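Local coordinates for protein beta-galactosidase (Trichoderma reesei, PDB 3OG2) that probably hydrolyses terminal non-reducing beta-D-galactose residues from beta-D-galactosides, as a family 35 glycoside hydrolase built around a TIM barrel, at residues Glu38-Phe43 and Ser574-Pro579; Pro561-Ser566 and Val593-Asn598; Pro896-Asp901 and Arg985-Val990. All coordinates share one frame; numbering follows the deposited sequence.

Interaction 1. Residues Glu38-Phe43 and Ser574-Pro579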
loop_
_atom_site.group_PDB
_atom_site.type_symbol
_atom_site.label_atom_id
_atom_site.label_comp_id
_atom_site.label_asym_id
_atom_site.label_seq_id
_atom_site.Cartn_x
_atom_site.Cartn_y
_atom_site.Cartn_z
ATOM N N GLU A 38 -25.395 9.074 11.356
ATOM C CA GLU A 38 -24.999 7.972 12.204
ATOM C C GLU A 38 -23.564 8.196 12.658
ATOM O O GLU A 38 -22.689 8.363 11.789
ATOM C CB GLU A 38 -25.071 6.644 11.400
ATOM C CG GLU A 38 -24.652 5.443 12.244
ATOM C CD GLU A 38 -24.507 4.146 11.481
ATOM O OE1 GLU A 38 -24.530 4.108 10.234
ATOM O OE2 GLU A 38 -24.402 3.089 12.169
ATOM N N ARG A 39 -23.312 8.162 13.957
ATOM C CA ARG A 39 -21.917 8.188 14.409
ATOM C C ARG A 39 -21.191 6.944 13.922
ATOM O O ARG A 39 -21.777 5.838 13.964
ATOM C CB ARG A 39 -21.827 8.174 15.939
ATOM C CG ARG A 39 -22.210 9.507 16.589
ATOM C CD ARG A 39 -21.767 9.401 18.049
ATOM N NE ARG A 39 -22.087 10.645 18.766
ATOM C CZ ARG A 39 -21.374 11.761 18.731
ATOM N NH1 ARG A 39 -20.252 11.828 17.960
ATOM N NH2 ARG A 39 -21.794 12.798 19.453
ATOM N N VAL A 40 -19.934 7.083 13.544
ATOM C CA VAL A 40 -19.171 5.929 13.048
ATOM C C VAL A 40 -17.730 6.075 13.498
ATOM O O VAL A 40 -17.220 7.194 13.638
ATOM C CB VAL A 40 -19.333 5.810 11.533
ATOM C CG1 VAL A 40 -18.872 7.090 10.797
ATOM C CG2 VAL A 40 -18.580 4.600 10.959
ATOM N N VAL A 41 -17.060 4.957 13.733
ATOM C CA VAL A 41 -15.618 4.907 13.831
ATOM C C VAL A 41 -15.133 4.673 12.411
ATOM O O VAL A 41 -15.446 3.595 11.837
ATOM C CB VAL A 41 -15.119 3.804 14.775
ATOM C CG1 VAL A 41 -13.576 3.708 14.708
ATOM C CG2 VAL A 41 -15.587 4.029 16.186
ATOM N N ILE A 42 -14.436 5.621 11.802
ATOM C CA ILE A 42 -13.850 5.398 10.469
ATOM C C ILE A 42 -12.567 4.592 10.663
ATOM O O ILE A 42 -11.622 5.029 11.340
ATOM C CB ILE A 42 -13.563 6.734 9.780
ATOM C CG1 ILE A 42 -14.862 7.497 9.485
ATOM C CG2 ILE A 42 -12.691 6.520 8.544
ATOM C CD1 ILE A 42 -15.757 6.750 8.495
ATOM N N PHE A 43 -12.559 3.407 10.100
ATOM C CA PHE A 43 -11.387 2.509 10.178
ATOM C C PHE A 43 -11.078 2.230 8.717
ATOM O O PHE A 43 -11.886 1.601 8.023
ATOM C CB PHE A 43 -11.713 1.262 10.990
ATOM C CG PHE A 43 -10.475 0.617 11.650
ATOM C CD1 PHE A 43 -9.154 0.929 11.344
ATOM C CD2 PHE A 43 -10.706 -0.360 12.618
ATOM C CE1 PHE A 43 -8.066 0.292 11.958
ATOM C CE2 PHE A 43 -9.618 -0.983 13.238
ATOM C CZ PHE A 43 -8.307 -0.684 12.930
ATOM N N SER A 574 -27.210 -2.270 6.392
ATOM C CA SER A 574 -28.300 -1.587 7.109
ATOM C C SER A 574 -27.819 -0.344 7.852
ATOM O O SER A 574 -28.635 0.545 8.132
ATOM C CB SER A 574 -28.993 -2.519 8.077
ATOM O OG SER A 574 -28.035 -2.947 9.060
ATOM N N SER A 575 -26.542 -0.302 8.146
ATOM C CA SER A 575 -25.944 0.801 8.937
ATOM C C SER A 575 -24.435 0.583 8.892
ATOM O O SER A 575 -23.992 -0.511 8.502
ATOM C CB SER A 575 -26.475 0.834 10.376
ATOM O OG SER A 575 -26.237 -0.396 11.031
ATOM N N LEU A 576 -23.625 1.555 9.306
ATOM C CA LEU A 576 -22.182 1.338 9.377
ATOM C C LEU A 576 -21.762 0.651 10.673
ATOM O O LEU A 576 -20.865 -0.214 10.624
ATOM C CB LEU A 576 -21.425 2.697 9.329
ATOM C CG LEU A 576 -21.488 3.382 7.956
ATOM C CD1 LEU A 576 -21.059 4.822 8.023
ATOM C CD2 LEU A 576 -20.624 2.572 7.012
ATOM N N MET A 577 -22.408 1.000 11.798
ATOM C CA MET A 577 -22.103 0.385 13.081
ATOM C C MET A 577 -23.203 -0.630 13.392
ATOM O O MET A 577 -24.387 -0.384 13.088
ATOM C CB MET A 577 -22.072 1.421 14.203
ATOM C CG MET A 577 -21.081 2.550 13.969
ATOM S SD MET A 577 -19.351 2.070 13.953
ATOM C CE MET A 577 -19.161 1.806 15.742
ATOM N N ASN A 578 -22.851 -1.759 13.993
ATOM C CA ASN A 578 -23.881 -2.804 14.269
ATOM C C ASN A 578 -24.725 -3.160 13.046
ATOM O O ASN A 578 -25.969 -3.288 13.146
ATOM C CB ASN A 578 -24.793 -2.407 15.428
ATOM C CG ASN A 578 -23.934 -2.205 16.676
ATOM O OD1 ASN A 578 -23.890 -1.078 17.171
ATOM N ND2 ASN A 578 -23.282 -3.215 17.193
ATOM N N PRO A 579 -24.124 -3.396 11.894
ATOM C CA PRO A 579 -24.953 -3.711 10.718
ATOM C C PRO A 579 -25.566 -5.097 10.815
ATOM O O PRO A 579 -25.058 -6.025 11.488
ATOM C CB PRO A 579 -23.920 -3.775 9.587
ATOM C CG PRO A 579 -22.659 -4.248 10.298
ATOM C CD PRO A 579 -22.695 -3.461 11.571
#
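Met-577 reaches from the loop 574-579 to Glu-38, Arg-39 and Val-41, its atoms meeting a different group at each step. Its CB lies 3.5 Å from Glu-38 OE2, and its CG sits 3.4 Å from Arg-39 O. Bending at chi2 (-65°) turns SD toward Val-41, whose N donates a weak but straight hydrogen bond to it (3.7 Å). The terminal CE then meets Val-41 CG2 at 4.2 Å. The carboxylate of Glu-38, carried on an extended chain, grips two successive backbone N-H groups. Leu-576 N binds OE1 at 2.9 Å, on the syn lone pair, while Met-577 N binds OE2 at 2.9 Å from above the carboxylate plane, 39° out of it. An alanine in place of Glu-38 would probably leave both of these N-H groups without their acceptor and the loop at Leu-576 and Met-577 less firmly held. Beside this grip, in the conformer modelled here, Val-40 CG2 lies 3.8 Å from Leu-576 CB. The contact is an interdomain seam: a loop from the domain 3 family region docks on the beginning of strand 38-47, which pairs in parallel with strands 72-76 and 318-321 in the TIM barrel.

Interaction 2. Residues Pro561-Ser566 and Val593-Asn598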
loop_
_atom_site.group_PDB
_atom_site.type_symbol
_atom_site.label_atom_id
_atom_site.label_comp_id
_atom_site.label_asym_id
_atom_site.label_seq_id
_atom_site.Cartn_x
_atom_site.Cartn_y
_atom_site.Cartn_z
ATOM N N PRO A 561 -19.528 -10.927 7.339
ATOM C CA PRO A 561 -20.049 -10.218 6.151
ATOM C C PRO A 561 -21.403 -9.593 6.479
ATOM O O PRO A 561 -22.204 -10.125 7.242
ATOM C CB PRO A 561 -20.194 -11.384 5.114
ATOM C CG PRO A 561 -20.511 -12.557 6.019
ATOM C CD PRO A 561 -19.543 -12.385 7.180
ATOM N N THR A 562 -21.618 -8.420 5.872
ATOM C CA THR A 562 -22.849 -7.666 6.138
ATOM C C THR A 562 -23.934 -8.068 5.140
ATOM O O THR A 562 -23.661 -8.390 3.967
ATOM C CB THR A 562 -22.578 -6.161 6.057
ATOM O OG1 THR A 562 -22.071 -5.839 4.738
ATOM C CG2 THR A 562 -21.547 -5.736 7.091
ATOM N N LEU A 563 -25.171 -8.064 5.570
ATOM C CA LEU A 563 -26.289 -8.331 4.668
ATOM C C LEU A 563 -26.649 -7.102 3.851
ATOM O O LEU A 563 -26.814 -5.988 4.381
ATOM C CB LEU A 563 -27.518 -8.717 5.522
ATOM C CG LEU A 563 -27.463 -10.134 6.076
ATOM C CD1 LEU A 563 -28.573 -10.371 7.085
ATOM C CD2 LEU A 563 -27.640 -11.165 4.940
ATOM N N PRO A 564 -26.701 -7.233 2.528
ATOM C CA PRO A 564 -26.971 -6.052 1.691
ATOM C C PRO A 564 -28.317 -5.406 2.006
ATOM O O PRO A 564 -29.270 -6.098 2.438
ATOM C CB PRO A 564 -27.041 -6.632 0.256
ATOM C CG PRO A 564 -26.296 -7.936 0.351
ATOM C CD PRO A 564 -26.420 -8.443 1.735
ATOM N N GLY A 565 -28.372 -4.123 1.758
ATOM C CA GLY A 565 -29.616 -3.350 1.710
ATOM C C GLY A 565 -30.170 -3.416 0.279
ATOM O O GLY A 565 -30.140 -4.388 -0.452
ATOM N N SER A 566 -30.752 -2.281 -0.153
ATOM C CA SER A 566 -31.335 -2.204 -1.497
ATOM C C SER A 566 -30.829 -0.937 -2.195
ATOM O O SER A 566 -30.314 0.010 -1.599
ATOM C CB SER A 566 -32.859 -2.230 -1.571
ATOM O OG SER A 566 -33.427 -2.220 -0.299
ATOM N N VAL A 593 -22.098 -12.035 1.395
ATOM C CA VAL A 593 -23.291 -12.872 1.447
ATOM C C VAL A 593 -24.420 -12.117 0.754
ATOM O O VAL A 593 -24.414 -10.859 0.668
ATOM C CB VAL A 593 -23.710 -13.225 2.886
ATOM C CG1 VAL A 593 -22.602 -14.061 3.532
ATOM C CG2 VAL A 593 -24.041 -11.955 3.678
ATOM N N ALA A 594 -25.397 -12.885 0.282
ATOM C CA ALA A 594 -26.596 -12.278 -0.305
ATOM C C ALA A 594 -27.741 -13.256 -0.060
ATOM O O ALA A 594 -27.544 -14.483 0.047
ATOM C CB ALA A 594 -26.420 -11.985 -1.785
ATOM N N ILE A 595 -28.941 -12.672 0.025
ATOM C CA ILE A 595 -30.135 -13.479 0.165
ATOM C C ILE A 595 -30.912 -13.419 -1.142
ATOM O O ILE A 595 -31.125 -12.333 -1.677
ATOM C CB ILE A 595 -31.093 -13.010 1.277
ATOM C CG1 ILE A 595 -30.570 -13.203 2.701
ATOM C CG2 ILE A 595 -32.445 -13.687 1.085
ATOM C CD1 ILE A 595 -29.775 -14.486 2.869
ATOM N N LYS A 596 -31.350 -14.562 -1.630
ATOM C CA LYS A 596 -32.235 -14.523 -2.801
ATOM C C LYS A 596 -33.290 -15.595 -2.544
ATOM O O LYS A 596 -32.984 -16.796 -2.478
ATOM C CB LYS A 596 -31.526 -14.759 -4.122
ATOM C CG LYS A 596 -32.560 -15.051 -5.211
ATOM C CD LYS A 596 -32.615 -13.972 -6.270
ATOM C CE LYS A 596 -33.822 -14.184 -7.186
ATOM N NZ LYS A 596 -33.683 -15.330 -8.120
ATOM N N GLY A 597 -34.518 -15.150 -2.344
ATOM C CA GLY A 597 -35.569 -16.082 -1.963
ATOM C C GLY A 597 -35.255 -16.701 -0.604
ATOM O O GLY A 597 -34.931 -16.087 0.407
ATOM N N ASN A 598 -35.355 -18.030 -0.578
ATOM C CA ASN A 598 -35.030 -18.784 0.624
ATOM C C ASN A 598 -33.558 -19.184 0.682
ATOM O O ASN A 598 -33.258 -20.086 1.472
ATOM C CB ASN A 598 -35.914 -20.033 0.662
ATOM C CG ASN A 598 -35.740 -21.014 -0.473
ATOM O OD1 ASN A 598 -36.532 -21.994 -0.565
ATOM N ND2 ASN A 598 -34.799 -20.908 -1.393
HETATM O O HOH W 1 -21.816 -9.145 2.159
#
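Val-593 packs its two methyl groups against the extended chain Pro-561 to Leu-563. CG1 lies against the proline ring, 3.6 Å from Pro-561 CG, and the two side chains cross at about a right angle. With CG1 anti to the carbonyl carbon (chi1 -64°), CG2 falls between the backbone N and the carbonyl carbon, and this second methyl meets the next two residues. It comes within 3.6 Å of Thr-562 O and within 3.9 Å of Leu-563 CD2. Leu-563 thus contributes the tip of its side chain, reaching Val-593 obliquely.

The backbone of Val-593 takes part as well. Pro-564 brings its ring up to the carbonyl, with CD 3.3 Å from Val-593 O, a contact made by ring carbon rather than by a polar hydrogen. The polar link between the segments runs through one water, which accepts from Val-593 N at 3.0 Å and donates to Thr-562 O at 2.7 Å. The amide of Val-593 is therefore satisfied through solvent, and the remaining contacts are van der Waals, between apolar side chains or between carbon and a carbonyl oxygen.

Both segments belong to the domain 3 family region. Strand 589-596 is an outermost strand of its mixed sheet, bound on its inner side to strand 599-605, where Ala-594 pairs with Ser-601. Val-593 also touches Leu-600 and Val-602 of that neighbour. The loop 561-566, following the other outermost strand, 558-559, is tied by backbone bonds from Pro-561 to Val-582 and from Leu-563 to Asp-580 to the lead-in to strand 583-585, whose Val-582 also touches Val-593.

Interaction 3. Residues Pro896-Asp901 and Arg985-Val990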
loop_
_atom_site.group_PDB
_atom_site.type_symbol
_atom_site.label_atom_id
_atom_site.label_comp_id
_atom_site.label_asym_id
_atom_site.label_seq_id
_atom_site.Cartn_x
_atom_site.Cartn_y
_atom_site.Cartn_z
ATOM N N PRO A 896 -6.274 -22.380 -14.584
ATOM C CA PRO A 896 -7.709 -22.329 -14.235
ATOM C C PRO A 896 -8.084 -21.093 -13.417
ATOM O O PRO A 896 -8.527 -21.187 -12.273
ATOM C CB PRO A 896 -7.895 -23.632 -13.453
ATOM C CG PRO A 896 -6.557 -23.804 -12.739
ATOM C CD PRO A 896 -5.546 -23.356 -13.753
ATOM N N ALA A 897 -7.945 -19.940 -14.055
ATOM C CA ALA A 897 -8.133 -18.619 -13.396
ATOM C C ALA A 897 -9.593 -18.342 -13.079
ATOM O O ALA A 897 -9.920 -17.574 -12.173
ATOM C CB ALA A 897 -7.578 -17.543 -14.319
ATOM N N GLN A 898 -10.532 -18.974 -13.793
ATOM C CA GLN A 898 -11.926 -18.848 -13.438
ATOM C C GLN A 898 -12.182 -19.384 -12.018
ATOM O O GLN A 898 -12.944 -18.793 -11.276
ATOM C CB GLN A 898 -12.787 -19.598 -14.456
ATOM C CG GLN A 898 -14.217 -19.044 -14.457
ATOM C CD GLN A 898 -14.999 -19.913 -15.439
ATOM O OE1 GLN A 898 -14.367 -20.644 -16.215
ATOM N NE2 GLN A 898 -16.318 -19.826 -15.379
ATOM N N GLU A 899 -11.583 -20.500 -11.657
ATOM C CA GLU A 899 -11.837 -21.140 -10.364
ATOM C C GLU A 899 -10.804 -20.817 -9.315
ATOM O O GLU A 899 -11.157 -20.953 -8.120
ATOM C CB GLU A 899 -11.924 -22.676 -10.508
ATOM C CG GLU A 899 -12.994 -23.108 -11.516
ATOM C CD GLU A 899 -12.654 -23.003 -12.987
ATOM O OE1 GLU A 899 -11.473 -23.047 -13.430
ATOM O OE2 GLU A 899 -13.601 -22.856 -13.826
ATOM N N TYR A 900 -9.589 -20.429 -9.694
ATOM C CA TYR A 900 -8.518 -20.281 -8.724
ATOM C C TYR A 900 -7.786 -18.959 -8.924
ATOM O O TYR A 900 -7.566 -18.539 -10.065
ATOM C CB TYR A 900 -7.430 -21.381 -8.882
ATOM C CG TYR A 900 -8.051 -22.743 -8.566
ATOM C CD1 TYR A 900 -8.037 -23.193 -7.254
ATOM C CD2 TYR A 900 -8.635 -23.501 -9.543
ATOM C CE1 TYR A 900 -8.594 -24.431 -6.903
ATOM C CE2 TYR A 900 -9.204 -24.730 -9.240
ATOM C CZ TYR A 900 -9.177 -25.165 -7.936
ATOM O OH TYR A 900 -9.750 -26.383 -7.630
ATOM N N ASP A 901 -7.365 -18.401 -7.800
ATOM C CA ASP A 901 -6.414 -17.260 -7.785
ATOM C C ASP A 901 -5.040 -17.883 -7.614
ATOM O O ASP A 901 -4.738 -18.467 -6.544
ATOM C CB ASP A 901 -6.813 -16.349 -6.649
ATOM C CG ASP A 901 -5.902 -15.175 -6.408
ATOM O OD1 ASP A 901 -4.880 -15.030 -7.115
ATOM O OD2 ASP A 901 -6.179 -14.366 -5.486
ATOM N N ARG A 985 -14.018 -14.686 -6.075
ATOM C CA ARG A 985 -13.888 -13.320 -6.562
ATOM C C ARG A 985 -14.646 -13.098 -7.836
ATOM O O ARG A 985 -15.036 -14.052 -8.549
ATOM C CB ARG A 985 -12.397 -13.021 -6.827
ATOM C CG ARG A 985 -11.901 -13.767 -8.080
ATOM C CD ARG A 985 -10.383 -13.589 -8.196
ATOM N NE ARG A 985 -9.914 -14.475 -9.283
ATOM C CZ ARG A 985 -8.645 -14.500 -9.675
ATOM N NH1 ARG A 985 -7.726 -13.712 -9.117
ATOM N NH2 ARG A 985 -8.282 -15.337 -10.648
ATOM N N GLU A 986 -14.827 -11.836 -8.205
ATOM C CA GLU A 986 -15.320 -11.497 -9.534
ATOM C C GLU A 986 -14.177 -11.692 -10.514
ATOM O O GLU A 986 -12.988 -11.510 -10.217
ATOM C CB GLU A 986 -15.815 -10.051 -9.593
ATOM C CG GLU A 986 -16.990 -9.738 -8.707
ATOM C CD GLU A 986 -18.267 -10.497 -8.894
ATOM O OE1 GLU A 986 -18.672 -10.633 -10.074
ATOM O OE2 GLU A 986 -18.918 -10.965 -7.936
ATOM N N ARG A 987 -14.507 -12.103 -11.729
ATOM C CA ARG A 987 -13.511 -12.486 -12.719
ATOM C C ARG A 987 -12.589 -11.332 -13.084
ATOM O O ARG A 987 -13.011 -10.175 -13.160
ATOM C CB ARG A 987 -14.241 -13.036 -13.971
ATOM C CG ARG A 987 -14.710 -14.481 -13.718
ATOM C CD ARG A 987 -14.977 -15.332 -14.926
ATOM N NE ARG A 987 -16.355 -15.744 -15.025
ATOM C CZ ARG A 987 -17.475 -15.627 -14.359
ATOM N NH1 ARG A 987 -17.622 -14.978 -13.215
ATOM N NH2 ARG A 987 -18.557 -16.222 -14.891
ATOM N N VAL A 988 -11.330 -11.694 -13.328
ATOM C CA VAL A 988 -10.300 -10.738 -13.715
ATOM C C VAL A 988 -10.227 -10.640 -15.237
ATOM O O VAL A 988 -10.033 -11.619 -15.918
ATOM C CB VAL A 988 -8.918 -11.125 -13.178
ATOM C CG1 VAL A 988 -7.861 -10.058 -13.527
ATOM C CG2 VAL A 988 -8.937 -11.352 -11.672
ATOM N N GLU A 989 -10.406 -9.427 -15.719
ATOM C CA GLU A 989 -10.342 -9.195 -17.152
ATOM C C GLU A 989 -8.940 -8.816 -17.540
ATOM O O GLU A 989 -8.275 -8.002 -16.852
ATOM C CB GLU A 989 -11.284 -8.036 -17.510
ATOM C CG GLU A 989 -12.736 -8.438 -17.202
ATOM C CD GLU A 989 -13.684 -7.565 -17.974
ATOM O OE1 GLU A 989 -13.209 -7.028 -19.007
ATOM O OE2 GLU A 989 -14.853 -7.437 -17.524
ATOM N N VAL A 990 -8.488 -9.340 -18.662
ATOM C CA VAL A 990 -7.147 -9.008 -19.145
ATOM C C VAL A 990 -7.101 -7.562 -19.591
ATOM O O VAL A 990 -7.970 -7.089 -20.323
ATOM C CB VAL A 990 -6.791 -9.952 -20.325
ATOM C CG1 VAL A 990 -5.455 -9.555 -20.902
ATOM C CG2 VAL A 990 -6.841 -11.412 -19.848
HETATM O O HOH W 2 -11.703 -15.859 -11.006
HETATM O O HOH W 3 -10.317 -14.411 -13.160
HETATM O O HOH W 4 -14.142 -15.780 -10.497
HETATM O O HOH W 5 -7.499 -12.323 -6.584
HETATM O O HOH W 6 -4.667 -14.039 -9.653
#
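Arg-985 turns the edge of its guanidinium to Ala-897 O and one face to Asp-901. With CG between the backbone N and the carbonyl carbon (chi1 72°), its chain runs extended on to NE and reaches across to the other segment. The direct hydrogen bond runs from Arg-985 NH2 to Ala-897 O at 3.2 Å with an N-H...O angle of 163°; it uses a lone pair in the carbonyl plane, and the oxygen lies almost in the guanidinium plane. A water also bridges to this carbonyl, accepting from Arg-985 NE at 2.8 Å and standing 2.7 Å from Ala-897 O.

The electrostatic term is looser. Asp-901 OD1 is 3.7 Å from Arg-985 NH1, a long salt bridge in which the oxygen lies well out of the guanidinium plane and no N-H points at it. Two waters supply the missing directionality, each accepting from NH1 and donating to one carboxylate oxygen. The stronger ionic partner lies outside both segments: Glu-945 OE1 forms a salt bridge with NH2.

Both faces of the guanidinium are packed. Val-988 CG2 sits 3.6 Å above its centre on one side, while Asp-901 CB lies 3.7 Å above the opposite face, offset toward the rim. Farther out, the aliphatic parts of Gln-898 and Arg-987 run side by side, Gln-898 CG meeting Arg-987 CD at 3.8 Å.

An arginine from the loop after strand 981-982 thus bridges to the residues entering strand 900-908 of the second all-beta domain region, while Val-988 touches Leu-57 in the family 35 range.

In the fold
Interactions 1 and 2 form one neighbourhood: their centres are 18 Å apart and they touch where Pro-579 CG packs on Thr-562 CG2 at 3.7 Å. Their segments alternate along the chain; the connection between strands 558-559 and 583-585 supplies one segment to each, facing the barrel strand in interaction 1 and the edge strand in interaction 2. Interaction 3 stands apart, its centre about 32 Å from that of interaction 1 and 23 Å from that of interaction 2, with nearest atoms about 19 and 10 Å away. All three lie away from the galactose-binding residues such as Glu-180 and Glu-278. The Asp-901 side chain is about 11 Å from an N-acetylglucosamine of an attached glycan.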